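Local atomic coordinates of probable arabinosyltransferase B (Mycobacterium tuberculosis H37Rv, PDB entry 7BVF), a protein that transfers arabinose units, building them into the arabinan of the mycobacterial cell-wall polysaccharide arabinogalactan. Residues A[647-652]-A[733-738]; A[729-734]-A[1053-1058]; A[916-921]-A[932-937]. All blocks are in the same frame, centred on the assembly; numbering follows the deposited sequence.

Interactions 1 and 3 are largely buried, while interaction 2 lies at the surface. Interaction 1 joins the membrane part of the chain to the start of the C-terminal part. Interaction 2 holds the segment just before it, and the two share Tyr-733 and Ser-734; their centres are about 10 Å apart. Interaction 3 lies within the C-terminal part and touches interaction 2 but not interaction 1. The chemistry differs with place. Interaction 1 pairs ring packing with one weak polar bond. Interaction 2 rests on an arginine laid against proline and threonine, beside an amide–carboxylate pair. Interaction 3 sets a loop against an outer strand and covers the most area.

Interaction 1: A[647-652]-A[733-738]; sequences WYVSSY and YSNGWS
Ser-650 and Asn-735 face each other with their CA atoms 6.5 Å apart, as do Tyr-652 and Ser-734, where the irregular segment 647-652 passes the start of helix 735-741. Tyr-733 carries most of the apolar contact. Its CG lies anti to the backbone N (chi1 -177°), and one side of the ring serves two partners. Tyr-733 CE2 meets Val-649 CB at 3.8 Å, and the two side chains cross at about a right angle. Val-649 CG2 also comes within 4.1 Å of Tyr-733 OH. One step along the ring, Tyr-733 CD2 meets Tyr-652 CD2 at 4.0 Å. The Tyr-652 atom comes in at the edge of the Tyr-733 ring, near its plane.

The polar part is small. Asn-735 ND2 donates to Ser-650 OG at 3.0 Å. The N-H...O angle is only 121°, so the bond is bent and weak. The same OG has a second weak bond, from the backbone N of Asn-296. Ser-734 takes the N-cap position, which places Asn-735 in the first turn of the helix.

The contact joins the loop between helices 622-639 and 668-687 to the segment that follows helix 706-727. The first belongs to the GT-C family membrane part and the second to the EmbC C-terminal domain family, so the two are tied here. Ala-295, just after helix 278-293, touches Ser-650. Asp-752, just before strand 753-756, touches Tyr-733.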
loop_
_atom_site.group_PDB
_atom_site.type_symbol
_atom_site.label_atom_id
_atom_site.label_comp_id
_atom_site.label_asym_id
_atom_site.label_seq_id
_atom_site.Cartn_x
_atom_site.Cartn_y
_atom_site.Cartn_z
ATOM N N TRP A 647 -21.510 -6.805 -0.395
ATOM C CA TRP A 647 -21.082 -7.132 0.960
ATOM C C TRP A 647 -21.531 -8.517 1.414
ATOM O O TRP A 647 -21.868 -9.372 0.592
ATOM C CB TRP A 647 -21.560 -6.061 1.935
ATOM C CG TRP A 647 -20.755 -4.807 1.819
ATOM C CD1 TRP A 647 -21.190 -3.592 1.383
ATOM C CD2 TRP A 647 -19.362 -4.651 2.112
ATOM N NE1 TRP A 647 -20.159 -2.686 1.399
ATOM C CE2 TRP A 647 -19.025 -3.312 1.841
ATOM C CE3 TRP A 647 -18.368 -5.513 2.583
ATOM C CZ2 TRP A 647 -17.741 -2.814 2.028
ATOM C CZ3 TRP A 647 -17.093 -5.015 2.764
ATOM C CH2 TRP A 647 -16.791 -3.679 2.488
ATOM N N TYR A 648 -21.510 -8.735 2.727
ATOM C CA TYR A 648 -21.527 -10.036 3.386
ATOM C C TYR A 648 -22.462 -11.070 2.764
ATOM O O TYR A 648 -21.989 -12.080 2.240
ATOM C CB TYR A 648 -21.882 -9.795 4.859
ATOM C CG TYR A 648 -22.181 -11.005 5.707
ATOM C CD1 TYR A 648 -21.318 -12.085 5.751
ATOM C CD2 TYR A 648 -23.319 -11.046 6.497
ATOM C CE1 TYR A 648 -21.593 -13.179 6.536
ATOM C CE2 TYR A 648 -23.600 -12.130 7.283
ATOM C CZ TYR A 648 -22.736 -13.195 7.302
ATOM O OH TYR A 648 -23.015 -14.284 8.090
ATOM N N VAL A 649 -23.772 -10.835 2.770
ATOM C CA VAL A 649 -24.724 -11.794 2.219
ATOM C C VAL A 649 -25.465 -11.229 1.021
ATOM O O VAL A 649 -26.404 -11.857 0.525
ATOM C CB VAL A 649 -25.717 -12.289 3.282
ATOM C CG1 VAL A 649 -25.065 -13.300 4.185
ATOM C CG2 VAL A 649 -26.250 -11.128 4.089
ATOM N N SER A 650 -25.076 -10.055 0.549
ATOM C CA SER A 650 -25.644 -9.480 -0.656
ATOM C C SER A 650 -24.947 -9.975 -1.908
ATOM O O SER A 650 -25.394 -9.666 -3.014
ATOM C CB SER A 650 -25.569 -7.956 -0.588
ATOM O OG SER A 650 -26.313 -7.464 0.509
ATOM N N SER A 651 -23.869 -10.738 -1.755
ATOM C CA SER A 651 -23.086 -11.251 -2.864
ATOM C C SER A 651 -23.454 -12.679 -3.230
ATOM O O SER A 651 -22.755 -13.300 -4.032
ATOM C CB SER A 651 -21.602 -11.177 -2.524
ATOM O OG SER A 651 -21.315 -11.946 -1.373
ATOM N N TYR A 652 -24.526 -13.215 -2.659
ATOM C CA TYR A 652 -24.932 -14.591 -2.918
ATOM C C TYR A 652 -25.661 -14.643 -4.251
ATOM O O TYR A 652 -26.856 -14.353 -4.326
ATOM C CB TYR A 652 -25.823 -15.114 -1.800
ATOM C CG TYR A 652 -25.099 -15.511 -0.539
ATOM C CD1 TYR A 652 -23.788 -15.136 -0.316
ATOM C CD2 TYR A 652 -25.738 -16.260 0.434
ATOM C CE1 TYR A 652 -23.134 -15.494 0.837
ATOM C CE2 TYR A 652 -25.094 -16.622 1.588
ATOM C CZ TYR A 652 -23.793 -16.237 1.785
ATOM O OH TYR A 652 -23.142 -16.596 2.938
ATOM N N TYR A 733 -30.769 -19.141 0.563
ATOM C CA TYR A 733 -30.828 -17.783 1.085
ATOM C C TYR A 733 -30.520 -16.737 0.021
ATOM O O TYR A 733 -29.546 -16.862 -0.725
ATOM C CB TYR A 733 -29.857 -17.627 2.253
ATOM C CG TYR A 733 -29.918 -16.269 2.903
ATOM C CD1 TYR A 733 -30.900 -15.967 3.824
ATOM C CD2 TYR A 733 -28.995 -15.286 2.586
ATOM C CE1 TYR A 733 -30.961 -14.730 4.415
ATOM C CE2 TYR A 733 -29.049 -14.046 3.173
ATOM C CZ TYR A 733 -30.036 -13.773 4.086
ATOM O OH TYR A 733 -30.098 -12.538 4.676
ATOM N N SER A 734 -31.360 -15.705 -0.035
ATOM C CA SER A 734 -31.071 -14.466 -0.742
ATOM C C SER A 734 -31.752 -13.336 0.012
ATOM O O SER A 734 -32.640 -13.566 0.833
ATOM C CB SER A 734 -31.539 -14.505 -2.198
ATOM O OG SER A 734 -32.875 -14.953 -2.295
ATOM N N ASN A 735 -31.321 -12.105 -0.270
ATOM C CA ASN A 735 -31.856 -10.945 0.442
ATOM C C ASN A 735 -33.344 -10.765 0.171
ATOM O O ASN A 735 -34.145 -10.630 1.103
ATOM C CB ASN A 735 -31.089 -9.687 0.042
ATOM C CG ASN A 735 -30.053 -9.289 1.062
ATOM O OD1 ASN A 735 -30.069 -9.761 2.196
ATOM N ND2 ASN A 735 -29.143 -8.414 0.666
ATOM N N GLY A 736 -33.730 -10.752 -1.102
ATOM C CA GLY A 736 -35.115 -10.489 -1.445
ATOM C C GLY A 736 -36.070 -11.571 -0.991
ATOM O O GLY A 736 -37.219 -11.283 -0.657
ATOM N N TRP A 737 -35.619 -12.822 -0.979
ATOM C CA TRP A 737 -36.474 -13.912 -0.525
ATOM C C TRP A 737 -36.594 -13.919 0.992
ATOM O O TRP A 737 -37.677 -14.164 1.529
ATOM C CB TRP A 737 -35.929 -15.243 -1.045
ATOM C CG TRP A 737 -36.699 -16.474 -0.650
ATOM C CD1 TRP A 737 -36.173 -17.643 -0.193
ATOM C CD2 TRP A 737 -38.119 -16.671 -0.706
ATOM N NE1 TRP A 737 -37.172 -18.550 0.054
ATOM C CE2 TRP A 737 -38.376 -17.977 -0.255
ATOM C CE3 TRP A 737 -39.198 -15.869 -1.087
ATOM C CZ2 TRP A 737 -39.661 -18.496 -0.173
ATOM C CZ3 TRP A 737 -40.472 -16.388 -1.004
ATOM C CH2 TRP A 737 -40.693 -17.688 -0.551
ATOM N N SER A 738 -35.503 -13.617 1.694
ATOM C CA SER A 738 -35.545 -13.559 3.151
ATOM C C SER A 738 -36.412 -12.412 3.645
ATOM O O SER A 738 -37.148 -12.563 4.627
ATOM C CB SER A 738 -34.137 -13.421 3.709
ATOM O OG SER A 738 -34.179 -13.254 5.111
#

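Interaction 2: A[729-734]-A[1053-1058]; sequences QYPTYS and LSRDWA
Arg-1055 lies against Pro-731 and Thr-732, and its CA is 6.4 Å from that of Thr-732. It is the first residue of segment 1053-1058 to make close contact. Its CG stands anti to the carbonyl carbon, and the chain is extended to NE (chi2 162°, chi3 -155°). The side chains of Arg-1055 and Thr-732 pass each other running opposite ways. Near the root, Arg-1055 CB meets Thr-732 CG2 at 4.0 Å. Further out, Arg-1055 CD is 4.1 Å from Pro-731 CD. That same proline carbon lies over one face of the guanidinium, while Thr-732 CB sits at the guanidinium edge, 4.1 Å from Arg-1055 NH1. The contact is apolar on the proline and threonine side. A cis peptide precedes Pro-731.

Thr-732 OG1 accepts a weak hydrogen bond from Tyr-733 N.

Asp-1056 comes next, and its carboxylate meets the Gln-729 amide. The Gln-729 side chain is bent at chi2, crosses that of Asp-1056 at about a right angle, and brings NE2 to Asp-1056 OD2. The amide and carboxylate planes are 33° apart. The modelled hydrogen bond is very short and bent, so its detail is doubtful. The same OD2 also forms a long, weak ion pair with NE of Arg-1059.

Segment 1053-1058 is the end of one strand and the start of the loop of a beta-hairpin. Strands 1046-1053 and 1063-1067 are antiparallel neighbours in a mixed sheet, and their connection packs on the segment that links helices 706-727 and 735-741.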
loop_
_atom_site.group_PDB
_atom_site.type_symbol
_atom_site.label_atom_id
_atom_site.label_comp_id
_atom_site.label_asym_id
_atom_site.label_seq_id
_atom_site.Cartn_x
_atom_site.Cartn_y
_atom_site.Cartn_z
ATOM N N GLN A 729 -30.115 -19.498 -7.301
ATOM C CA GLN A 729 -29.793 -19.370 -5.867
ATOM C C GLN A 729 -31.047 -19.172 -5.053
ATOM O O GLN A 729 -31.033 -18.382 -4.207
ATOM C CB GLN A 729 -28.917 -18.147 -5.717
ATOM C CG GLN A 729 -27.658 -18.422 -4.934
ATOM C CD GLN A 729 -27.953 -18.154 -3.504
ATOM O OE1 GLN A 729 -28.886 -17.462 -3.212
ATOM N NE2 GLN A 729 -27.141 -18.687 -2.627
ATOM N N TYR A 730 -32.065 -19.936 -5.368
ATOM C CA TYR A 730 -33.383 -19.956 -4.720
ATOM C C TYR A 730 -33.814 -21.408 -4.803
ATOM O O TYR A 730 -33.824 -21.797 -5.933
ATOM C CB TYR A 730 -34.401 -19.246 -5.603
ATOM C CG TYR A 730 -35.813 -19.615 -5.276
ATOM C CD1 TYR A 730 -36.594 -18.810 -4.508
ATOM C CD2 TYR A 730 -36.381 -20.760 -5.749
ATOM C CE1 TYR A 730 -37.869 -19.175 -4.164
ATOM C CE2 TYR A 730 -37.648 -21.155 -5.406
ATOM C CZ TYR A 730 -38.381 -20.357 -4.597
ATOM O OH TYR A 730 -39.609 -20.754 -4.281
ATOM N N PRO A 731 -34.221 -22.184 -3.763
ATOM C CA PRO A 731 -34.975 -21.755 -2.627
ATOM C C PRO A 731 -34.064 -21.480 -1.456
ATOM O O PRO A 731 -34.571 -21.267 -0.486
ATOM C CB PRO A 731 -35.710 -22.975 -2.144
ATOM C CG PRO A 731 -35.508 -23.920 -3.219
ATOM C CD PRO A 731 -34.125 -23.599 -3.684
ATOM N N THR A 732 -32.778 -21.275 -1.675
ATOM C CA THR A 732 -31.786 -21.047 -0.600
ATOM C C THR A 732 -31.736 -19.571 -0.209
ATOM O O THR A 732 -32.528 -18.842 -0.626
ATOM C CB THR A 732 -30.528 -21.909 -0.784
ATOM O OG1 THR A 732 -29.482 -21.488 0.070
ATOM C CG2 THR A 732 -29.963 -21.963 -2.181
ATOM N N TYR A 733 -30.769 -19.141 0.563
ATOM C CA TYR A 733 -30.828 -17.783 1.085
ATOM C C TYR A 733 -30.520 -16.737 0.021
ATOM O O TYR A 733 -29.546 -16.862 -0.725
ATOM C CB TYR A 733 -29.857 -17.627 2.253
ATOM C CG TYR A 733 -29.918 -16.269 2.903
ATOM C CD1 TYR A 733 -30.900 -15.967 3.824
ATOM C CD2 TYR A 733 -28.995 -15.286 2.586
ATOM C CE1 TYR A 733 -30.961 -14.730 4.415
ATOM C CE2 TYR A 733 -29.049 -14.046 3.173
ATOM C CZ TYR A 733 -30.036 -13.773 4.086
ATOM O OH TYR A 733 -30.098 -12.538 4.676
ATOM N N SER A 734 -31.360 -15.705 -0.035
ATOM C CA SER A 734 -31.071 -14.466 -0.742
ATOM C C SER A 734 -31.752 -13.336 0.012
ATOM O O SER A 734 -32.640 -13.566 0.833
ATOM C CB SER A 734 -31.539 -14.505 -2.198
ATOM O OG SER A 734 -32.875 -14.953 -2.295
ATOM N N LEU A 1053 -24.193 -24.814 4.125
ATOM C CA LEU A 1053 -25.385 -24.159 3.597
ATOM C C LEU A 1053 -26.307 -25.172 2.938
ATOM O O LEU A 1053 -25.857 -26.177 2.389
ATOM C CB LEU A 1053 -25.038 -23.069 2.586
ATOM C CG LEU A 1053 -24.611 -21.702 3.092
ATOM C CD1 LEU A 1053 -24.160 -20.842 1.938
ATOM C CD2 LEU A 1053 -25.791 -21.061 3.772
ATOM N N SER A 1054 -27.608 -24.876 2.967
ATOM C CA SER A 1054 -28.605 -25.892 2.649
ATOM C C SER A 1054 -28.480 -26.415 1.225
ATOM O O SER A 1054 -28.789 -27.584 0.976
ATOM C CB SER A 1054 -30.007 -25.347 2.880
ATOM O OG SER A 1054 -30.931 -26.409 3.024
ATOM N N ARG A 1055 -28.067 -25.579 0.272
ATOM C CA ARG A 1055 -27.831 -26.071 -1.080
ATOM C C ARG A 1055 -26.629 -25.451 -1.772
ATOM O O ARG A 1055 -26.391 -25.769 -2.940
ATOM C CB ARG A 1055 -29.071 -25.859 -1.957
ATOM C CG ARG A 1055 -30.182 -26.855 -1.716
ATOM C CD ARG A 1055 -31.498 -26.348 -2.261
ATOM N NE ARG A 1055 -32.638 -26.938 -1.569
ATOM C CZ ARG A 1055 -33.187 -26.428 -0.473
ATOM N NH1 ARG A 1055 -32.699 -25.318 0.062
ATOM N NH2 ARG A 1055 -34.225 -27.028 0.093
ATOM N N ASP A 1056 -25.872 -24.579 -1.110
ATOM C CA ASP A 1056 -24.632 -24.039 -1.663
ATOM C C ASP A 1056 -23.467 -24.790 -1.029
ATOM O O ASP A 1056 -22.782 -24.295 -0.136
ATOM C CB ASP A 1056 -24.535 -22.540 -1.418
ATOM C CG ASP A 1056 -25.503 -21.750 -2.260
ATOM O OD1 ASP A 1056 -25.846 -22.218 -3.364
ATOM O OD2 ASP A 1056 -25.917 -20.655 -1.826
ATOM N N TRP A 1057 -23.239 -26.010 -1.512
ATOM C CA TRP A 1057 -22.224 -26.862 -0.907
ATOM C C TRP A 1057 -20.814 -26.325 -1.104
ATOM O O TRP A 1057 -19.911 -26.719 -0.363
ATOM C CB TRP A 1057 -22.319 -28.279 -1.472
ATOM C CG TRP A 1057 -23.683 -28.903 -1.386
ATOM C CD1 TRP A 1057 -24.393 -29.446 -2.412
ATOM C CD2 TRP A 1057 -24.492 -29.067 -0.213
ATOM N NE1 TRP A 1057 -25.593 -29.929 -1.958
ATOM C CE2 TRP A 1057 -25.678 -29.708 -0.611
ATOM C CE3 TRP A 1057 -24.332 -28.727 1.132
ATOM C CZ2 TRP A 1057 -26.694 -30.018 0.285
ATOM C CZ3 TRP A 1057 -25.340 -29.041 2.017
ATOM C CH2 TRP A 1057 -26.505 -29.676 1.591
ATOM N N ALA A 1058 -20.597 -25.433 -2.068
ATOM C CA ALA A 1058 -19.268 -24.905 -2.348
ATOM C C ALA A 1058 -19.107 -23.458 -1.901
ATOM O O ALA A 1058 -18.191 -22.772 -2.361
ATOM C CB ALA A 1058 -18.949 -25.031 -3.836
#

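Interaction 3: A[916-921]-A[932-937]; sequences MVPDDL and LRFARA
Pro-918 and Asp-919 lie against Phe-934 and Arg-933 on strand 932-935, the outermost strand, within this chain, of an antiparallel sheet. The loop 916-921 runs beside this strand in antiparallel order, but the end-to-end directions are 125° apart, so it follows the edge only in part. One backbone bond joins them, from Asp-919 N to Arg-933 O at 3.3 Å, with an N-H...O angle of 147°.

Phe-934 is the main apolar partner. Its side chain lies beside that of Pro-918 and points the same way, with Phe-934 CE2 3.6 Å from Pro-918 CB. The backbone O of Met-916 meets the ring at its edge, 3.7 Å from Phe-934 CE2. The Met-916 chain bends at chi3 (58°), and its CE reaches Ala-935 O at 3.5 Å. Pro-918 CB also touches Leu-932 CB at 4.0 Å. Leu-932 and Asp-920 lie side by side, with Leu-932 CD2 against Asp-920 CB.

Arg-933 meets the other end of the loop. Its CG, set between the backbone N and the carbonyl carbon, packs on Asp-919 O at 3.2 Å. Its side chain crosses that of Leu-921 at about a right angle. Leu-921 CG lies over one face of the guanidinium, and its CD1 is 3.6 Å from Arg-933 NH2. Arg-933 NH1 makes a weak hydrogen bond to the backbone O of Trp-1057.

Strand 874-881 is the sheet neighbour of 932-935; Ala-879, Val-877 and Val-876 touch Leu-932, Phe-934 and Arg-933 respectively. The backbone of the loop also bonds to Val-899 and Asn-886.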
loop_
_atom_site.group_PDB
_atom_site.type_symbol
_atom_site.label_atom_id
_atom_site.label_comp_id
_atom_site.label_asym_id
_atom_site.label_seq_id
_atom_site.Cartn_x
_atom_site.Cartn_y
_atom_site.Cartn_z
ATOM N N MET A 916 -16.136 -38.311 -8.803
ATOM C CA MET A 916 -16.674 -37.027 -8.385
ATOM C C MET A 916 -15.540 -36.154 -7.877
ATOM O O MET A 916 -14.663 -36.618 -7.153
ATOM C CB MET A 916 -17.729 -37.185 -7.283
ATOM C CG MET A 916 -18.827 -38.193 -7.580
ATOM S SD MET A 916 -20.175 -38.105 -6.392
ATOM C CE MET A 916 -20.670 -36.397 -6.580
ATOM N N VAL A 917 -15.568 -34.884 -8.244
ATOM C CA VAL A 917 -14.559 -33.914 -7.827
ATOM C C VAL A 917 -15.105 -33.155 -6.627
ATOM O O VAL A 917 -16.243 -32.673 -6.680
ATOM C CB VAL A 917 -14.190 -32.948 -8.968
ATOM C CG1 VAL A 917 -13.119 -31.974 -8.524
ATOM C CG2 VAL A 917 -13.716 -33.735 -10.170
ATOM N N PRO A 918 -14.353 -33.041 -5.536
ATOM C CA PRO A 918 -14.905 -32.466 -4.305
ATOM C C PRO A 918 -15.204 -30.981 -4.438
ATOM O O PRO A 918 -14.843 -30.315 -5.408
ATOM C CB PRO A 918 -13.797 -32.717 -3.281
ATOM C CG PRO A 918 -12.566 -32.868 -4.088
ATOM C CD PRO A 918 -12.996 -33.562 -5.330
ATOM N N ASP A 919 -15.891 -30.467 -3.421
ATOM C CA ASP A 919 -16.171 -29.043 -3.261
ATOM C C ASP A 919 -15.500 -28.597 -1.967
ATOM O O ASP A 919 -16.112 -28.625 -0.901
ATOM C CB ASP A 919 -17.670 -28.761 -3.208
ATOM C CG ASP A 919 -18.365 -29.004 -4.524
ATOM O OD1 ASP A 919 -17.803 -28.631 -5.573
ATOM O OD2 ASP A 919 -19.482 -29.560 -4.511
ATOM N N ASP A 920 -14.244 -28.187 -2.055
ATOM C CA ASP A 920 -13.556 -27.660 -0.889
ATOM C C ASP A 920 -13.552 -26.140 -0.916
ATOM O O ASP A 920 -13.561 -25.516 -1.978
ATOM C CB ASP A 920 -12.123 -28.188 -0.782
ATOM C CG ASP A 920 -11.305 -27.970 -2.036
ATOM O OD1 ASP A 920 -10.223 -28.582 -2.133
ATOM O OD2 ASP A 920 -11.728 -27.207 -2.924
ATOM N N LEU A 921 -13.545 -25.548 0.275
ATOM C CA LEU A 921 -13.546 -24.101 0.417
ATOM C C LEU A 921 -12.168 -23.534 0.698
ATOM O O LEU A 921 -11.865 -22.422 0.255
ATOM C CB LEU A 921 -14.492 -23.684 1.546
ATOM C CG LEU A 921 -15.806 -24.452 1.650
ATOM C CD1 LEU A 921 -16.625 -23.909 2.793
ATOM C CD2 LEU A 921 -16.583 -24.381 0.356
ATOM N N LEU A 932 -13.851 -32.013 2.894
ATOM C CA LEU A 932 -14.379 -32.086 1.533
ATOM C C LEU A 932 -15.789 -32.669 1.532
ATOM O O LEU A 932 -16.135 -33.497 2.376
ATOM C CB LEU A 932 -13.488 -32.984 0.681
ATOM C CG LEU A 932 -11.979 -32.765 0.674
ATOM C CD1 LEU A 932 -11.314 -33.855 -0.139
ATOM C CD2 LEU A 932 -11.619 -31.417 0.147
ATOM N N ARG A 933 -16.593 -32.280 0.540
ATOM C CA ARG A 933 -17.996 -32.681 0.492
ATOM C C ARG A 933 -18.426 -33.048 -0.921
ATOM O O ARG A 933 -18.116 -32.337 -1.878
ATOM C CB ARG A 933 -18.904 -31.573 1.022
ATOM C CG ARG A 933 -18.575 -30.206 0.492
ATOM C CD ARG A 933 -19.144 -29.136 1.384
ATOM N NE ARG A 933 -18.202 -28.698 2.401
ATOM C CZ ARG A 933 -18.339 -27.579 3.099
ATOM N NH1 ARG A 933 -19.378 -26.789 2.885
ATOM N NH2 ARG A 933 -17.441 -27.247 4.010
ATOM N N PHE A 934 -19.161 -34.155 -1.037
ATOM C CA PHE A 934 -19.652 -34.675 -2.309
ATOM C C PHE A 934 -21.169 -34.770 -2.250
ATOM O O PHE A 934 -21.712 -35.490 -1.408
ATOM C CB PHE A 934 -19.057 -36.051 -2.619
ATOM C CG PHE A 934 -17.561 -36.101 -2.555
ATOM C CD1 PHE A 934 -16.914 -36.359 -1.366
ATOM C CD2 PHE A 934 -16.803 -35.904 -3.687
ATOM C CE1 PHE A 934 -15.546 -36.402 -1.307
ATOM C CE2 PHE A 934 -15.435 -35.951 -3.630
ATOM C CZ PHE A 934 -14.807 -36.199 -2.440
ATOM N N ALA A 935 -21.847 -34.066 -3.151
ATOM C CA ALA A 935 -23.304 -34.042 -3.150
ATOM C C ALA A 935 -23.872 -35.395 -3.557
ATOM O O ALA A 935 -23.477 -35.965 -4.576
ATOM C CB ALA A 935 -23.811 -32.957 -4.093
ATOM N N ARG A 936 -24.815 -35.903 -2.762
ATOM C CA ARG A 936 -25.415 -37.201 -3.050
ATOM C C ARG A 936 -26.337 -37.146 -4.260
ATOM O O ARG A 936 -26.518 -38.156 -4.947
ATOM C CB ARG A 936 -26.179 -37.697 -1.825
ATOM C CG ARG A 936 -26.903 -39.011 -2.013
ATOM C CD ARG A 936 -25.955 -40.178 -1.900
ATOM N NE ARG A 936 -26.651 -41.457 -1.974
ATOM C CZ ARG A 936 -27.159 -42.089 -0.924
ATOM N NH1 ARG A 936 -27.052 -41.559 0.284
ATOM N NH2 ARG A 936 -27.774 -43.251 -1.081
ATOM N N ALA A 937 -26.918 -35.982 -4.547
ATOM C CA ALA A 937 -27.881 -35.862 -5.634
ATOM C C ALA A 937 -27.244 -35.929 -7.012
ATOM O O ALA A 937 -27.976 -35.926 -8.006
ATOM C CB ALA A 937 -28.664 -34.557 -5.496
#